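Local coordinates for protein transport protein HOFQ (Aggregatibacter actinomycetemcomitans, PDB 2Y3M), which is a competence secretin thought to serve DNA uptake across the outer membrane, its extra-membranous domains binding DNA, at the interface of chains A and B. Residues are numbered along the deposited sequence; one frame, centred on the assembly and turned at random. Chains: chain A/B, Protein transport protein HOFQ.

The interface of chains A and B. Residues chain A 10, 12, 69, 72; chain B 44, 46, 54, 58.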
loop_
_atom_site.group_PDB
_atom_site.type_symbol
_atom_site.label_atom_id
_atom_site.label_comp_id
_atom_site.label_asym_id
_atom_site.label_seq_id
_atom_site.Cartn_x
_atom_site.Cartn_y
_atom_site.Cartn_z
ATOM N N ILE A 10 -17.480 -0.606 4.513
ATOM C CA ILE A 10 -16.650 0.237 3.656
ATOM C C ILE A 10 -15.990 -0.613 2.567
ATOM O O ILE A 10 -15.513 -1.722 2.828
ATOM C CB ILE A 10 -15.593 1.032 4.476
ATOM C CG1 ILE A 10 -14.981 2.158 3.639
ATOM C CG2 ILE A 10 -14.515 0.102 5.034
ATOM C CD1 ILE A 10 -14.332 3.257 4.477
ATOM N N LEU A 12 -12.931 -0.886 -0.104
ATOM C CA LEU A 12 -11.613 -0.380 -0.487
ATOM C C LEU A 12 -11.246 -0.937 -1.852
ATOM O O LEU A 12 -11.165 -2.153 -2.039
ATOM C CB LEU A 12 -10.534 -0.750 0.548
ATOM C CG LEU A 12 -10.646 -0.246 1.993
ATOM C CD1 LEU A 12 -9.411 -0.645 2.788
ATOM C CD2 LEU A 12 -10.855 1.261 2.064
ATOM N N GLU A 69 -11.042 4.844 -0.735
ATOM C CA GLU A 69 -12.263 4.672 0.074
ATOM C C GLU A 69 -13.491 5.189 -0.676
ATOM O O GLU A 69 -13.404 6.174 -1.406
ATOM C CB GLU A 69 -12.154 5.436 1.398
ATOM C CG GLU A 69 -11.099 4.930 2.372
ATOM C CD GLU A 69 -11.221 5.561 3.762
ATOM O OE1 GLU A 69 -12.247 6.210 4.048
ATOM O OE2 GLU A 69 -10.287 5.405 4.577
ATOM N N ILE A 72 -19.174 5.352 3.549
ATOM C CA ILE A 72 -19.547 4.315 4.524
ATOM C C ILE A 72 -21.037 3.964 4.489
ATOM O O ILE A 72 -21.898 4.828 4.626
ATOM C CB ILE A 72 -19.141 4.697 5.972
ATOM C CG1 ILE A 72 -17.690 5.192 6.024
ATOM C CG2 ILE A 72 -19.328 3.504 6.917
ATOM C CD1 ILE A 72 -17.411 6.165 7.151
ATOM N N LEU B 44 -11.860 -4.736 -1.545
ATOM C CA LEU B 44 -12.156 -5.251 -0.214
ATOM C C LEU B 44 -13.425 -4.611 0.310
ATOM O O LEU B 44 -13.579 -3.385 0.262
ATOM C CB LEU B 44 -11.021 -4.947 0.754
ATOM C CG LEU B 44 -9.599 -5.359 0.404
ATOM C CD1 LEU B 44 -8.682 -4.932 1.539
ATOM C CD2 LEU B 44 -9.509 -6.865 0.143
ATOM N N LEU B 46 -15.217 -4.273 3.843
ATOM C CA LEU B 46 -15.003 -4.459 5.273
ATOM C C LEU B 46 -16.278 -4.170 6.041
ATOM O O LEU B 46 -16.988 -3.212 5.747
ATOM C CB LEU B 46 -13.871 -3.562 5.768
ATOM C CG LEU B 46 -12.516 -3.841 5.127
ATOM C CD1 LEU B 46 -11.615 -2.666 5.313
ATOM C CD2 LEU B 46 -11.900 -5.081 5.736
ATOM N N LEU B 54 -14.180 -0.457 12.617
ATOM C CA LEU B 54 -14.067 -0.454 11.160
ATOM C C LEU B 54 -12.923 0.465 10.691
ATOM O O LEU B 54 -12.105 0.052 9.866
ATOM C CB LEU B 54 -15.394 -0.057 10.498
ATOM C CG LEU B 54 -15.462 -0.056 8.957
ATOM C CD1 LEU B 54 -15.376 -1.470 8.384
ATOM C CD2 LEU B 54 -16.724 0.634 8.465
ATOM N N VAL B 58 -9.435 -0.366 8.608
ATOM C CA VAL B 58 -9.069 0.361 7.395
ATOM C C VAL B 58 -7.642 0.890 7.503
ATOM O O VAL B 58 -6.821 0.652 6.614
ATOM C CB VAL B 58 -10.077 1.502 7.089
ATOM C CG1 VAL B 58 -9.577 2.410 5.962
ATOM C CG2 VAL B 58 -11.424 0.916 6.722
#
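A:Ile10 and A:Leu12, on strand 6-14, pair antiparallel with B:Leu46 and B:Leu44 of strand 42-48, continuing a beta-sheet from one copy of this secretin's extra-membranous region into the other. The interface is two-fold symmetric, so the pairing recurs with the chains exchanged; whether this dimer forms outside the crystal the structure alone does not show.

Backbone hydrogen bonds run both ways within each pair. A:Ile10 N donates to B:Leu46 O at 2.9 Å, and B:Leu46 N donates back to A:Ile10 O at 2.8 Å. Two residues along, A:Leu12 N reaches B:Leu44 O at 2.6 Å, while B:Leu44 N gives to A:Leu12 O at 2.7 Å.

Apolar packing links the paired strands to each other and to helix 51-63 of chain B. With CG1 of A:Ile10 anti to its backbone nitrogen (chi1 -166°), the CG2 methyl is left to face the partner: it meets B:Val58 CG2 at 3.6 Å, the two side chains crossing near a right angle, and B:Leu54 CD1 at 3.8 Å. The same methyl touches CB of B:Leu46, whose side chain runs alongside and points the same way; wedged among the three, it ties strand 6-14 to both strand and helix of chain B. The far end of B:Leu46 meets A:Leu12 obliquely, CD1 against CD1 at 3.9 Å.

Beyond the apolar cluster, A:Glu69 on strand 67-76 extends its chain past CG, bringing carboxylate OE2 to 3.4 Å from B:Val58 CG1, a van der Waals contact.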